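Local coordinates for protein probable M18-family aminopeptidase 1 (Thermotoga maritima, PDB 2GLF) that probably acts as a metal-dependent aminopeptidase of the M18 family, removing residues from the N-termini of peptides, at residues A[235-249]-A[421-433]. Sequence-based numbering, arbitrary orientation.
Sequences EVGMDRSLIGAYGQD and LLGMHSPFEISSK. With MN (manganese (II) ion), chain F; MN (manganese (II) ion), chain E.
Asp249 and His425 meet at a manganese ion, which Asp249 OD2 and His425 NE2 each bind at 2.4 Å and Glu279 completes. Asp249 OD1 reaches a second manganese at 2.3 Å, shared with His92, Asp326 and a water (2.4 Å from the ion), so the aspartate bridges a two-metal centre. With CG anti to the backbone N (chi1 -172°), Asp249 OD2 lies at the edge of the imidazole, in the ring plane. His425 ND1 is hydrogen-bonded to Gly121 O while NE2 binds the metal, fixing the ring's rotation from both nitrogens; His167 of a neighbouring subunit packs edge-to-face against it.

Behind these ligands stands Glu429, whose OE2 takes the backbone N of His425 on its anti lone pair (2.6 Å). Its backbone pairs with Ala245 in antiparallel strands 242-245 and 429-432 (Ala245 N to Glu429 O 2.9 Å), where Ile243 exchanges two backbone hydrogen bonds with Ser431. Gly244 CA lies over the Phe428 ring, 4.0 Å from its centroid, in a CH-pi contact.

The extended Lys433 chain passes Ile243 at about a right angle, bringing NZ into a salt bridge with Glu235 OE2 (2.6 Å) and a hydrogen bond to Arg240 O; Glu17 is a further salt-bridge partner. The strand pairing thus joins the start of helix 248-263, carrying Asp249, to the loop carrying His425; the bridging carboxylate probably shares its charge between two cations, consistent with a cocatalytic metallopeptidase centre.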
ATOM      1  N   GLU A 235      -7.672  35.644  33.835  1.00 29.02           N
ATOM      2  CA  GLU A 235      -6.847  34.873  34.755  1.00 28.97           C
ATOM      3  C   GLU A 235      -7.188  33.434  34.424  1.00 27.85           C
ATOM      4  O   GLU A 235      -8.300  33.150  33.980  1.00 28.31           O
ATOM      5  CB  GLU A 235      -7.254  35.112  36.206  1.00 33.41           C
ATOM      6  CG  GLU A 235      -6.985  36.477  36.776  1.00 35.09           C
ATOM      7  CD  GLU A 235      -7.364  36.536  38.246  1.00 36.86           C
ATOM      8  OE1 GLU A 235      -8.565  36.396  38.558  1.00 40.34           O
ATOM      9  OE2 GLU A 235      -6.464  36.705  39.094  1.00 41.27           O
ATOM     10  N   VAL A 236      -6.256  32.519  34.651  1.00 15.46           N
ATOM     11  CA  VAL A 236      -6.529  31.121  34.358  1.00 14.33           C
ATOM     12  C   VAL A 236      -6.095  30.211  35.500  1.00 14.21           C
ATOM     13  O   VAL A 236      -5.076  30.455  36.145  1.00 14.17           O
ATOM     14  CB  VAL A 236      -5.827  30.678  33.045  1.00 11.15           C
ATOM     15  CG1 VAL A 236      -6.232  29.264  32.691  1.00 10.47           C
ATOM     16  CG2 VAL A 236      -6.195  31.619  31.912  1.00 10.48           C
ATOM     17  N   GLY A 237      -6.895  29.178  35.758  1.00 18.61           N
ATOM     18  CA  GLY A 237      -6.574  28.220  36.803  1.00 18.61           C
ATOM     19  C   GLY A 237      -7.167  28.462  38.180  1.00 18.88           C
ATOM     20  O   GLY A 237      -7.504  29.588  38.533  1.00 18.61           O
HETATM   21  N   MSE A 238      -7.290  27.388  38.958  1.00 14.86           N
HETATM   22  CA  MSE A 238      -7.827  27.469  40.308  1.00 14.86           C
HETATM   23  C   MSE A 238      -7.036  28.456  41.153  1.00 14.86           C
HETATM   24  O   MSE A 238      -7.610  29.173  41.968  1.00 14.86           O
HETATM   25  CB  MSE A 238      -7.809  26.094  40.983  1.00 49.34           C
HETATM   26  CG  MSE A 238      -8.992  25.199  40.634  1.00 53.35           C
HETATM   27 SE   MSE A 238     -10.727  25.972  41.106  1.00 61.57          SE
HETATM   28  CE  MSE A 238     -10.437  26.230  43.002  1.00 58.19           C
ATOM     29  N   ASP A 239      -5.719  28.495  40.980  1.00 16.15           N
ATOM     30  CA  ASP A 239      -4.928  29.445  41.754  1.00 15.66           C
ATOM     31  C   ASP A 239      -4.721  30.737  40.976  1.00 15.53           C
ATOM     32  O   ASP A 239      -3.849  31.532  41.305  1.00 15.53           O
ATOM     33  CB  ASP A 239      -3.569  28.856  42.162  1.00 12.60           C
ATOM     34  CG  ASP A 239      -2.811  28.252  40.997  1.00 12.60           C
ATOM     35  OD1 ASP A 239      -2.892  28.800  39.877  1.00 12.60           O
ATOM     36  OD2 ASP A 239      -2.122  27.227  41.215  1.00 15.05           O
ATOM     37  N   ARG A 240      -5.528  30.933  39.939  1.00 15.31           N
ATOM     38  CA  ARG A 240      -5.455  32.132  39.112  1.00 14.57           C
ATOM     39  C   ARG A 240      -4.006  32.537  38.869  1.00 14.05           C
ATOM     40  O   ARG A 240      -3.673  33.718  38.921  1.00 14.73           O
ATOM     41  CB  ARG A 240      -6.175  33.286  39.811  1.00 17.34           C
ATOM     42  CG  ARG A 240      -7.351  32.868  40.668  1.00 18.05           C
ATOM     43  CD  ARG A 240      -7.685  33.973  41.656  1.00 19.66           C
ATOM     44  NE  ARG A 240      -8.823  34.781  41.239  1.00 22.66           N
ATOM     45  CZ  ARG A 240     -10.089  34.477  41.507  1.00 24.48           C
ATOM     46  NH1 ARG A 240     -10.385  33.381  42.198  1.00 23.15           N
ATOM     47  NH2 ARG A 240     -11.061  35.270  41.080  1.00 22.21           N
ATOM     48  N   SER A 241      -3.147  31.561  38.597  1.00 19.18           N
ATOM     49  CA  SER A 241      -1.733  31.838  38.384  1.00 18.50           C
ATOM     50  C   SER A 241      -1.342  32.077  36.936  1.00 18.11           C
ATOM     51  O   SER A 241      -0.237  32.550  36.660  1.00 18.44           O
ATOM     52  CB  SER A 241      -0.895  30.682  38.913  1.00 15.94           C
ATOM     53  OG  SER A 241      -1.059  29.546  38.084  1.00 15.94           O
ATOM     54  N   LEU A 242      -2.231  31.750  36.010  1.00 14.05           N
ATOM     55  CA  LEU A 242      -1.917  31.914  34.602  1.00 13.54           C
ATOM     56  C   LEU A 242      -2.721  33.008  33.920  1.00 13.12           C
ATOM     57  O   LEU A 242      -3.766  33.420  34.420  1.00 14.09           O
ATOM     58  CB  LEU A 242      -2.143  30.585  33.885  1.00 14.52           C
ATOM     59  CG  LEU A 242      -1.373  29.421  34.509  1.00 15.61           C
ATOM     60  CD1 LEU A 242      -1.759  28.116  33.836  1.00 14.77           C
ATOM     61  CD2 LEU A 242       0.118  29.677  34.379  1.00 12.40           C
ATOM     62  N   ILE A 243      -2.221  33.488  32.785  1.00 21.54           N
ATOM     63  CA  ILE A 243      -2.928  34.510  32.019  1.00 21.30           C
ATOM     64  C   ILE A 243      -3.223  33.955  30.635  1.00 21.60           C
ATOM     65  O   ILE A 243      -2.308  33.569  29.900  1.00 22.22           O
ATOM     66  CB  ILE A 243      -2.109  35.801  31.825  1.00 11.21           C
ATOM     67  CG1 ILE A 243      -1.851  36.486  33.169  1.00 11.64           C
ATOM     68  CG2 ILE A 243      -2.880  36.754  30.924  1.00 11.21           C
ATOM     69  CD1 ILE A 243      -0.913  37.682  33.073  1.00 13.72           C
ATOM     70  N   GLY A 244      -4.503  33.908  30.284  1.00 15.51           N
ATOM     71  CA  GLY A 244      -4.882  33.416  28.977  1.00 15.51           C
ATOM     72  C   GLY A 244      -5.303  34.582  28.114  1.00 15.51           C
ATOM     73  O   GLY A 244      -6.105  35.410  28.539  1.00 15.60           O
ATOM     74  N   ALA A 245      -4.758  34.666  26.906  1.00 14.67           N
ATOM     75  CA  ALA A 245      -5.110  35.752  26.003  1.00 14.40           C
ATOM     76  C   ALA A 245      -4.586  35.518  24.602  1.00 14.34           C
ATOM     77  O   ALA A 245      -3.636  34.759  24.390  1.00 14.29           O
ATOM     78  CB  ALA A 245      -4.574  37.070  26.535  1.00  1.76           C
ATOM     79  N   TYR A 246      -5.214  36.187  23.645  1.00  7.02           N
ATOM     80  CA  TYR A 246      -4.806  36.079  22.261  1.00  7.02           C
ATOM     81  C   TYR A 246      -3.666  37.028  21.955  1.00  7.02           C
ATOM     82  O   TYR A 246      -3.635  38.160  22.442  1.00  7.02           O
ATOM     83  CB  TYR A 246      -5.966  36.417  21.330  1.00 11.35           C
ATOM     84  CG  TYR A 246      -5.519  36.785  19.935  1.00 10.73           C
ATOM     85  CD1 TYR A 246      -5.132  35.807  19.028  1.00 10.73           C
ATOM     86  CD2 TYR A 246      -5.442  38.117  19.541  1.00 10.73           C
ATOM     87  CE1 TYR A 246      -4.681  36.141  17.766  1.00 10.79           C
ATOM     88  CE2 TYR A 246      -4.989  38.464  18.282  1.00 11.28           C
ATOM     89  CZ  TYR A 246      -4.610  37.468  17.395  1.00 13.54           C
ATOM     90  OH  TYR A 246      -4.178  37.801  16.126  1.00 15.38           O
ATOM     91  N   GLY A 247      -2.735  36.555  21.136  1.00 15.71           N
ATOM     92  CA  GLY A 247      -1.624  37.380  20.715  1.00 16.23           C
ATOM     93  C   GLY A 247      -0.552  37.583  21.746  1.00 17.02           C
ATOM     94  O   GLY A 247       0.273  38.490  21.608  1.00 17.70           O
ATOM     95  N   GLN A 248      -0.549  36.763  22.787  1.00 20.42           N
ATOM     96  CA  GLN A 248       0.487  36.906  23.791  1.00 20.99           C
ATOM     97  C   GLN A 248       1.822  36.652  23.120  1.00 20.88           C
ATOM     98  O   GLN A 248       2.868  37.053  23.634  1.00 20.20           O
ATOM     99  CB  GLN A 248       0.277  35.932  24.946  1.00 22.29           C
ATOM    100  CG  GLN A 248      -0.629  36.499  26.015  1.00 22.94           C
ATOM    101  CD  GLN A 248      -0.747  35.598  27.214  1.00 25.51           C
ATOM    102  OE1 GLN A 248      -1.321  34.511  27.135  1.00 29.88           O
ATOM    103  NE2 GLN A 248      -0.197  36.042  28.340  1.00 27.39           N
ATOM    104  N   ASP A 249       1.784  35.997  21.959  1.00 23.76           N
ATOM    105  CA  ASP A 249       3.015  35.728  21.237  1.00 23.90           C
ATOM    106  C   ASP A 249       3.651  37.061  20.895  1.00 24.62           C
ATOM    107  O   ASP A 249       3.331  37.697  19.888  1.00 24.24           O
ATOM    108  CB  ASP A 249       2.784  34.940  19.954  1.00 17.36           C
ATOM    109  CG  ASP A 249       4.100  34.501  19.296  1.00 16.77           C
ATOM    110  OD1 ASP A 249       5.085  35.273  19.328  1.00 19.51           O
ATOM    111  OD2 ASP A 249       4.151  33.391  18.723  1.00 16.76           O
ATOM    112  N   LEU A 421       5.348  29.839  26.838  1.00 13.00           N
ATOM    113  CA  LEU A 421       3.899  29.788  26.634  1.00 11.83           C
ATOM    114  C   LEU A 421       3.366  28.397  26.317  1.00 11.29           C
ATOM    115  O   LEU A 421       4.077  27.535  25.805  1.00 10.59           O
ATOM    116  CB  LEU A 421       3.460  30.713  25.490  1.00  4.90           C
ATOM    117  CG  LEU A 421       3.731  32.209  25.488  1.00  4.83           C
ATOM    118  CD1 LEU A 421       3.051  32.804  24.281  1.00  5.16           C
ATOM    119  CD2 LEU A 421       3.210  32.849  26.753  1.00  4.83           C
ATOM    120  N   LEU A 422       2.087  28.212  26.614  1.00  7.05           N
ATOM    121  CA  LEU A 422       1.389  26.971  26.346  1.00  7.05           C
ATOM    122  C   LEU A 422       0.374  27.301  25.257  1.00  7.05           C
ATOM    123  O   LEU A 422      -0.330  28.295  25.350  1.00  7.05           O
ATOM    124  CB  LEU A 422       0.690  26.492  27.614  1.00 10.25           C
ATOM    125  CG  LEU A 422       1.284  25.253  28.294  1.00 10.25           C
ATOM    126  CD1 LEU A 422       2.796  25.294  28.251  1.00 10.25           C
ATOM    127  CD2 LEU A 422       0.777  25.170  29.720  1.00 10.25           C
ATOM    128  N   GLY A 423       0.319  26.486  24.210  1.00 13.01           N
ATOM    129  CA  GLY A 423      -0.617  26.742  23.133  1.00 12.78           C
ATOM    130  C   GLY A 423      -0.248  27.961  22.302  1.00 13.98           C
ATOM    131  O   GLY A 423      -1.114  28.762  21.930  1.00 14.32           O
HETATM  132  N   MSE A 424       1.036  28.116  22.004  1.00  6.74           N
HETATM  133  CA  MSE A 424       1.477  29.249  21.201  1.00  7.82           C
HETATM  134  C   MSE A 424       0.738  29.231  19.851  1.00  6.71           C
HETATM  135  O   MSE A 424       0.508  28.175  19.274  1.00  6.71           O
HETATM  136  CB  MSE A 424       2.991  29.174  20.986  1.00 34.98           C
HETATM  137  CG  MSE A 424       3.638  30.487  20.558  1.00 37.14           C
HETATM  138 SE   MSE A 424       5.577  30.358  20.356  1.00 40.78          SE
HETATM  139  CE  MSE A 424       5.754  30.859  18.486  1.00 34.11           C
ATOM    140  N   HIS A 425       0.367  30.415  19.370  1.00 13.90           N
ATOM    141  CA  HIS A 425      -0.355  30.603  18.109  1.00 12.76           C
ATOM    142  C   HIS A 425      -1.842  30.269  18.133  1.00 13.39           C
ATOM    143  O   HIS A 425      -2.546  30.516  17.157  1.00 14.59           O
ATOM    144  CB  HIS A 425       0.314  29.848  16.969  1.00  4.80           C
ATOM    145  CG  HIS A 425       1.541  30.523  16.452  1.00  4.80           C
ATOM    146  ND1 HIS A 425       2.051  30.283  15.197  1.00  4.81           N
ATOM    147  CD2 HIS A 425       2.349  31.450  17.015  1.00  4.82           C
ATOM    148  CE1 HIS A 425       3.118  31.036  15.005  1.00  4.80           C
ATOM    149  NE2 HIS A 425       3.320  31.753  16.094  1.00  4.80           N
ATOM    150  N   SER A 426      -2.327  29.717  19.238  1.00 21.59           N
ATOM    151  CA  SER A 426      -3.745  29.400  19.347  1.00 21.60           C
ATOM    152  C   SER A 426      -4.486  30.702  19.626  1.00 22.25           C
ATOM    153  O   SER A 426      -3.871  31.715  19.962  1.00 23.27           O
ATOM    154  CB  SER A 426      -3.982  28.433  20.499  1.00  9.05           C
ATOM    155  OG  SER A 426      -3.652  29.040  21.736  1.00  9.05           O
ATOM    156  N   PRO A 427      -5.817  30.699  19.488  1.00 14.48           N
ATOM    157  CA  PRO A 427      -6.598  31.914  19.743  1.00 14.48           C
ATOM    158  C   PRO A 427      -6.629  32.289  21.227  1.00 15.79           C
ATOM    159  O   PRO A 427      -7.191  33.317  21.599  1.00 16.10           O
ATOM    160  CB  PRO A 427      -7.985  31.545  19.222  1.00 10.87           C
ATOM    161  CG  PRO A 427      -7.684  30.564  18.134  1.00 11.85           C
ATOM    162  CD  PRO A 427      -6.633  29.698  18.784  1.00 11.87           C
ATOM    163  N   PHE A 428      -6.015  31.460  22.067  1.00 16.02           N
ATOM    164  CA  PHE A 428      -6.006  31.708  23.508  1.00 16.05           C
ATOM    165  C   PHE A 428      -4.731  31.129  24.132  1.00 16.96           C
ATOM    166  O   PHE A 428      -4.752  30.049  24.730  1.00 17.69           O
ATOM    167  CB  PHE A 428      -7.254  31.057  24.145  1.00 11.89           C
ATOM    168  CG  PHE A 428      -7.619  31.607  25.505  1.00 10.49           C
ATOM    169  CD1 PHE A 428      -8.112  32.902  25.641  1.00  8.70           C
ATOM    170  CD2 PHE A 428      -7.483  30.823  26.652  1.00  8.03           C
ATOM    171  CE1 PHE A 428      -8.466  33.406  26.897  1.00  7.54           C
ATOM    172  CE2 PHE A 428      -7.835  31.324  27.916  1.00  7.54           C
ATOM    173  CZ  PHE A 428      -8.327  32.615  28.034  1.00  7.54           C
ATOM    174  N   GLU A 429      -3.620  31.847  23.986  1.00 10.53           N
ATOM    175  CA  GLU A 429      -2.346  31.394  24.540  1.00 10.66           C
ATOM    176  C   GLU A 429      -2.329  31.544  26.058  1.00 10.25           C
ATOM    177  O   GLU A 429      -3.055  32.358  26.621  1.00 10.29           O
ATOM    178  CB  GLU A 429      -1.193  32.183  23.917  1.00 14.94           C
ATOM    179  CG  GLU A 429      -1.186  32.129  22.398  1.00 16.97           C
ATOM    180  CD  GLU A 429      -0.110  33.000  21.776  1.00 22.41           C
ATOM    181  OE1 GLU A 429       0.080  34.141  22.251  1.00 23.76           O
ATOM    182  OE2 GLU A 429       0.534  32.554  20.799  1.00 24.10           O
ATOM    183  N   ILE A 430      -1.494  30.746  26.712  1.00 18.18           N
ATOM    184  CA  ILE A 430      -1.378  30.763  28.164  1.00 19.07           C
ATOM    185  C   ILE A 430       0.055  31.078  28.609  1.00 19.69           C
ATOM    186  O   ILE A 430       1.022  30.512  28.088  1.00 19.85           O
ATOM    187  CB  ILE A 430      -1.820  29.386  28.772  1.00  9.97           C
ATOM    188  CG1 ILE A 430      -3.200  29.503  29.417  1.00 10.17           C
ATOM    189  CG2 ILE A 430      -0.846  28.930  29.839  1.00 10.97           C
ATOM    190  CD1 ILE A 430      -4.308  29.786  28.468  1.00 12.84           C
ATOM    191  N   SER A 431       0.178  31.988  29.573  1.00 19.58           N
ATOM    192  CA  SER A 431       1.469  32.378  30.128  1.00 20.21           C
ATOM    193  C   SER A 431       1.310  32.472  31.639  1.00 19.25           C
ATOM    194  O   SER A 431       0.193  32.508  32.145  1.00 19.60           O
ATOM    195  CB  SER A 431       1.905  33.735  29.581  1.00 24.21           C
ATOM    196  OG  SER A 431       1.062  34.766  30.063  1.00 26.77           O
ATOM    197  N   SER A 432       2.427  32.515  32.354  1.00 25.44           N
ATOM    198  CA  SER A 432       2.406  32.612  33.811  1.00 24.63           C
ATOM    199  C   SER A 432       2.487  34.071  34.271  1.00 24.25           C
ATOM    200  O   SER A 432       3.220  34.868  33.688  1.00 23.92           O
ATOM    201  CB  SER A 432       3.584  31.826  34.390  1.00 17.79           C
ATOM    202  OG  SER A 432       3.777  32.119  35.758  1.00 17.23           O
ATOM    203  N   LYS A 433       1.728  34.427  35.304  1.00 14.45           N
ATOM    204  CA  LYS A 433       1.769  35.793  35.830  1.00 13.77           C
ATOM    205  C   LYS A 433       3.149  36.047  36.425  1.00 13.58           C
ATOM    206  O   LYS A 433       3.698  37.140  36.298  1.00 13.98           O
ATOM    207  CB  LYS A 433       0.718  36.002  36.925  1.00 14.38           C
ATOM    208  CG  LYS A 433      -0.694  36.128  36.425  1.00 15.28           C
ATOM    209  CD  LYS A 433      -1.655  36.265  37.580  1.00 14.50           C
ATOM    210  CE  LYS A 433      -3.082  36.390  37.083  1.00 13.78           C
ATOM    211  NZ  LYS A 433      -4.034  36.545  38.215  1.00  8.90           N
TER
HETATM  212 MN    MN F5002       5.020  33.437  16.472  1.00 19.73          MN
HETATM  213 MN    MN E5001       7.155  35.260  18.289  1.00 17.51          MN
HETATM  214  O   HOH W   1       7.349  33.293  19.579  1.00 24.06           O